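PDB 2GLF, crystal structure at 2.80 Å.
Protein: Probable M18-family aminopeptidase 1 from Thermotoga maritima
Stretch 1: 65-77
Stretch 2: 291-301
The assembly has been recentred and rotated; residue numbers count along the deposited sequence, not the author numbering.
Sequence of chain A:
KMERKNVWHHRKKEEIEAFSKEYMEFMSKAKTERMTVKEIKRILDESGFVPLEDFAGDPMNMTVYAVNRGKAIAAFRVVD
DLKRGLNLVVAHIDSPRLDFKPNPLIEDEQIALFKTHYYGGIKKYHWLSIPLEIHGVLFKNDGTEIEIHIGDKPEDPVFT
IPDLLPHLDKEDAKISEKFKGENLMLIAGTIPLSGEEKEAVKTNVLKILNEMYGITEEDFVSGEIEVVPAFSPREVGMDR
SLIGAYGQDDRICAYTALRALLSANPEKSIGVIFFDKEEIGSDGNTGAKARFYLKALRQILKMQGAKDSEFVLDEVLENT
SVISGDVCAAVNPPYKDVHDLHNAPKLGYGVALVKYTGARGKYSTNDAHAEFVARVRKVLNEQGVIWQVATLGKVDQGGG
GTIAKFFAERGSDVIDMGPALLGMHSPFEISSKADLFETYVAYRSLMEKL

Stretch 1, residues 65-77: YAVNRGKAIAAFR
Stretch 2 (291-301) RFYLKALRQIL

A β-hairpin lays one side against a helix more than 200 residues later in the same chain of this probable M18-family aminopeptidase 1. In the backbone, strand 65-67 turns through a loop at 68-72 into strand 73-77. The two strands are antiparallel, tied by Ala 66 N to Ala 74 O (2.7 Å), Ala 74 N to Ala 66 O (2.8 Å) and Asn 68 N to Ala 72 O (2.7 Å). Within the loop, Asn 68 has phi/psi -69/-85°, Arg 69 -132/37°, and Gly 70 81/9°, a positive phi that favours glycine; Lys 71 follows at -130/-10°. Arg 291, at phi/psi 71/-42°, occupies the N-cap position of helix 292-301, whose i+4 hydrogen bonds include Lys 295 N to Arg 291 O (2.7 Å), Ala 296 N to Phe 292 O (2.8 Å) and Leu 301 N to Leu 297 O (2.9 Å).

Strand 73-77 and the helix run the same way, their axes crossing at -33° with a closest approach of 9.8 Å. In register, CA atoms pair as Ala 66 with Ala 296 (7.1 Å), Asn 68 with Phe 292 (7.0 Å), Ala 74 with Tyr 293 (7.7 Å) and Phe 76 with Leu 297 (9.5 Å). No hydrogen bond links the stretches; the contact, burying 377 Å² in total, is mainly apolar.

Apolar contacts gather at Phe 292, whose CA-to-CB bond points toward the hairpin and whose ring (chi1 167°, t; chi2 60°) meets the methyl groups of three alanines there. Its CE1 lies 4.1 Å from Ala 66 CB, its CE2 4.2 Å from Ala 72 CB and its CZ 4.0 Å from Ala 74 CB. The ring edge meets backbone atoms already paired between the strands: Phe 292 CZ is 3.5 Å from Ala 66 O and 3.9 Å from Ala 74 N.

A second apolar group forms at Phe 76, where alternation along the strand directs Ala 74 and Phe 76 toward the helix, while Ile 73 points away. The Phe 76 ring (chi1 -52°, m; chi2 98°) reaches Ala 296 and Leu 297, and Ile 300 one turn after Ala 296. Ala 296 CB sits at the ring edge, 4.0 Å from Phe 76 CE1, and Leu 297 CD2 (chi1 m, chi2 t) is 3.7 Å from Phe 76 CE2.

CH-π contacts cover a face of each ring. Asn 68 CB (chi1 -173°, t) stands 3.9 Å from the Phe 292 ring centroid, 6° off the normal, almost squarely over one face. Ile 300 CD1 (chi1 m, chi2 t) covers a face of Phe 76, 4.0 Å from its centroid and 29° off the normal. Both set aliphatic C-H groups over a π face, a contact that is largely dispersive.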

# COMPACT_ATOMS: atom_id res chain seq x y z
N TYR A 65 18.17 0.56 -60.26
CA TYR A 65 18.14 0.49 -58.82
C TYR A 65 19.19 1.40 -58.24
O TYR A 65 20.26 1.58 -58.81
CB TYR A 65 18.36 -0.96 -58.34
CG TYR A 65 19.76 -1.49 -58.55
CD1 TYR A 65 20.85 -0.97 -57.84
CD2 TYR A 65 19.99 -2.52 -59.46
CE1 TYR A 65 22.14 -1.46 -58.04
CE2 TYR A 65 21.28 -3.02 -59.67
CZ TYR A 65 22.35 -2.49 -58.96
OH TYR A 65 23.63 -2.95 -59.20
N ALA A 66 18.89 1.99 -57.09
CA ALA A 66 19.82 2.88 -56.43
C ALA A 66 20.07 2.35 -55.02
O ALA A 66 19.12 2.05 -54.29
CB ALA A 66 19.25 4.28 -56.36
N VAL A 67 21.34 2.21 -54.66
CA VAL A 67 21.71 1.75 -53.33
C VAL A 67 21.99 3.02 -52.55
O VAL A 67 22.78 3.84 -52.99
CB VAL A 67 22.99 0.89 -53.37
CG1 VAL A 67 23.33 0.38 -51.98
CG2 VAL A 67 22.81 -0.26 -54.34
N ASN A 68 21.35 3.20 -51.40
CA ASN A 68 21.58 4.41 -50.62
C ASN A 68 22.99 4.41 -50.03
O ASN A 68 23.91 4.98 -50.62
CB ASN A 68 20.54 4.55 -49.50
CG ASN A 68 20.65 5.88 -48.77
OD1 ASN A 68 19.69 6.34 -48.15
ND2 ASN A 68 21.83 6.49 -48.83
N ARG A 69 23.18 3.78 -48.88
CA ARG A 69 24.52 3.74 -48.30
C ARG A 69 24.88 2.33 -47.88
O ARG A 69 25.56 2.11 -46.87
CB ARG A 69 24.61 4.69 -47.10
CG ARG A 69 24.68 6.17 -47.48
CD ARG A 69 24.81 7.02 -46.22
NE ARG A 69 24.98 8.45 -46.48
CZ ARG A 69 24.10 9.23 -47.10
NH1 ARG A 69 22.95 8.72 -47.55
NH2 ARG A 69 24.34 10.52 -47.25
N GLY A 70 24.45 1.36 -48.68
CA GLY A 70 24.73 -0.03 -48.38
C GLY A 70 23.74 -0.52 -47.34
O GLY A 70 23.89 -1.61 -46.81
N LYS A 71 22.74 0.30 -47.06
CA LYS A 71 21.73 -0.04 -46.07
C LYS A 71 20.31 0.16 -46.61
O LYS A 71 19.34 -0.23 -45.98
CB LYS A 71 21.92 0.81 -44.81
CG LYS A 71 23.25 0.60 -44.12
CD LYS A 71 23.38 1.52 -42.93
CE LYS A 71 24.70 1.29 -42.21
NZ LYS A 71 24.85 2.17 -41.01
N ALA A 72 20.20 0.78 -47.77
CA ALA A 72 18.90 1.00 -48.38
C ALA A 72 19.04 0.83 -49.88
O ALA A 72 20.12 1.04 -50.43
CB ALA A 72 18.41 2.40 -48.05
N ILE A 73 17.97 0.44 -50.54
CA ILE A 73 18.06 0.25 -51.98
C ILE A 73 16.69 0.28 -52.64
O ILE A 73 15.77 -0.44 -52.24
CB ILE A 73 18.78 -1.08 -52.29
CG1 ILE A 73 18.99 -1.23 -53.79
CG2 ILE A 73 17.98 -2.25 -51.73
CD1 ILE A 73 19.74 -2.48 -54.17
N ALA A 74 16.55 1.14 -53.64
CA ALA A 74 15.31 1.28 -54.37
C ALA A 74 15.50 0.69 -55.77
O ALA A 74 16.50 0.95 -56.44
CB ALA A 74 14.92 2.74 -54.46
N ALA A 75 14.54 -0.12 -56.21
CA ALA A 75 14.62 -0.74 -57.52
C ALA A 75 13.39 -0.39 -58.34
O ALA A 75 12.27 -0.59 -57.88
CB ALA A 75 14.74 -2.24 -57.39
N PHE A 76 13.60 0.14 -59.54
CA PHE A 76 12.47 0.49 -60.39
C PHE A 76 12.49 -0.27 -61.70
O PHE A 76 13.49 -0.90 -62.08
CB PHE A 76 12.46 1.98 -60.71
CG PHE A 76 12.53 2.87 -59.50
CD1 PHE A 76 13.75 3.42 -59.10
CD2 PHE A 76 11.39 3.14 -58.75
CE1 PHE A 76 13.82 4.22 -57.97
CE2 PHE A 76 11.45 3.95 -57.62
CZ PHE A 76 12.67 4.49 -57.23
N ARG A 77 11.36 -0.21 -62.38
CA ARG A 77 11.17 -0.80 -63.69
C ARG A 77 10.32 0.25 -64.39
O ARG A 77 9.11 0.10 -64.56
CB ARG A 77 10.43 -2.14 -63.61
CG ARG A 77 11.32 -3.30 -63.24
CD ARG A 77 10.60 -4.62 -63.31
NE ARG A 77 10.11 -4.90 -64.66
CZ ARG A 77 9.35 -5.95 -64.98
NH1 ARG A 77 8.98 -6.82 -64.05
NH2 ARG A 77 8.94 -6.12 -66.23
N ARG A 291 14.79 11.86 -47.97
CA ARG A 291 15.14 12.48 -49.24
C ARG A 291 15.51 11.47 -50.32
O ARG A 291 15.11 11.62 -51.47
CB ARG A 291 16.28 13.49 -49.06
CG ARG A 291 16.44 14.44 -50.24
CD ARG A 291 17.48 15.51 -49.96
NE ARG A 291 17.54 16.50 -51.04
CZ ARG A 291 16.63 17.46 -51.23
NH1 ARG A 291 15.60 17.57 -50.41
NH2 ARG A 291 16.76 18.30 -52.24
N PHE A 292 16.28 10.46 -49.94
CA PHE A 292 16.71 9.40 -50.86
C PHE A 292 15.61 8.96 -51.85
O PHE A 292 15.85 8.81 -53.06
CB PHE A 292 17.17 8.20 -50.05
CG PHE A 292 17.35 6.95 -50.86
CD1 PHE A 292 18.25 6.91 -51.91
CD2 PHE A 292 16.62 5.80 -50.55
CE1 PHE A 292 18.44 5.74 -52.65
CE2 PHE A 292 16.80 4.63 -51.28
CZ PHE A 292 17.71 4.60 -52.33
N TYR A 293 14.42 8.75 -51.31
CA TYR A 293 13.26 8.32 -52.09
C TYR A 293 12.89 9.30 -53.20
O TYR A 293 12.67 8.90 -54.34
CB TYR A 293 12.08 8.12 -51.13
CG TYR A 293 10.73 8.00 -51.78
CD1 TYR A 293 10.52 7.11 -52.83
CD2 TYR A 293 9.65 8.74 -51.30
CE1 TYR A 293 9.24 6.95 -53.39
CE2 TYR A 293 8.38 8.58 -51.84
CZ TYR A 293 8.18 7.69 -52.88
OH TYR A 293 6.91 7.51 -53.39
N LEU A 294 12.81 10.59 -52.87
CA LEU A 294 12.47 11.57 -53.88
C LEU A 294 13.67 11.89 -54.76
O LEU A 294 13.53 12.23 -55.93
CB LEU A 294 11.95 12.84 -53.22
CG LEU A 294 10.63 12.61 -52.48
CD1 LEU A 294 10.03 13.96 -52.11
CD2 LEU A 294 9.65 11.81 -53.35
N LYS A 295 14.87 11.76 -54.19
CA LYS A 295 16.09 12.00 -54.93
C LYS A 295 16.19 10.94 -56.01
O LYS A 295 16.75 11.18 -57.08
CB LYS A 295 17.30 11.93 -54.01
CG LYS A 295 18.63 11.91 -54.74
CD LYS A 295 19.78 12.06 -53.78
CE LYS A 295 21.07 11.57 -54.40
NZ LYS A 295 21.02 10.10 -54.66
N ALA A 296 15.64 9.76 -55.73
CA ALA A 296 15.64 8.65 -56.67
C ALA A 296 14.66 8.92 -57.80
O ALA A 296 14.93 8.59 -58.95
CB ALA A 296 15.27 7.35 -55.96
N LEU A 297 13.52 9.50 -57.46
CA LEU A 297 12.50 9.80 -58.45
C LEU A 297 12.87 11.01 -59.31
O LEU A 297 12.63 11.02 -60.52
CB LEU A 297 11.14 10.01 -57.77
CG LEU A 297 10.57 8.77 -57.06
CD1 LEU A 297 9.11 9.00 -56.74
CD2 LEU A 297 10.72 7.53 -57.93
N ARG A 298 13.47 12.02 -58.69
CA ARG A 298 13.88 13.21 -59.43
C ARG A 298 14.94 12.84 -60.48
O ARG A 298 14.90 13.34 -61.61
CB ARG A 298 14.44 14.27 -58.48
CG ARG A 298 13.38 15.16 -57.85
CD ARG A 298 14.02 16.37 -57.19
NE ARG A 298 14.74 16.02 -55.97
CZ ARG A 298 14.17 15.87 -54.78
NH1 ARG A 298 12.86 16.04 -54.64
NH2 ARG A 298 14.90 15.53 -53.73
N GLN A 299 15.87 11.97 -60.11
CA GLN A 299 16.91 11.56 -61.04
C GLN A 299 16.26 10.97 -62.28
O GLN A 299 16.64 11.29 -63.41
CB GLN A 299 17.82 10.52 -60.39
CG GLN A 299 19.00 10.10 -61.26
CD GLN A 299 19.87 11.28 -61.66
OE1 GLN A 299 20.37 12.02 -60.81
NE2 GLN A 299 20.06 11.46 -62.97
N ILE A 300 15.27 10.11 -62.07
CA ILE A 300 14.56 9.47 -63.16
C ILE A 300 13.77 10.50 -63.97
O ILE A 300 13.69 10.40 -65.19
CB ILE A 300 13.60 8.37 -62.61
CG1 ILE A 300 14.43 7.22 -62.03
CG2 ILE A 300 12.65 7.88 -63.72
CD1 ILE A 300 13.60 6.13 -61.39
N LEU A 301 13.21 11.49 -63.28
CA LEU A 301 12.44 12.53 -63.95
C LEU A 301 13.31 13.38 -64.87
O LEU A 301 12.92 13.68 -66.01
CB LEU A 301 11.74 13.42 -62.92
CG LEU A 301 10.48 12.83 -62.29
CD1 LEU A 301 9.92 13.79 -61.25
CD2 LEU A 301 9.44 12.54 -63.37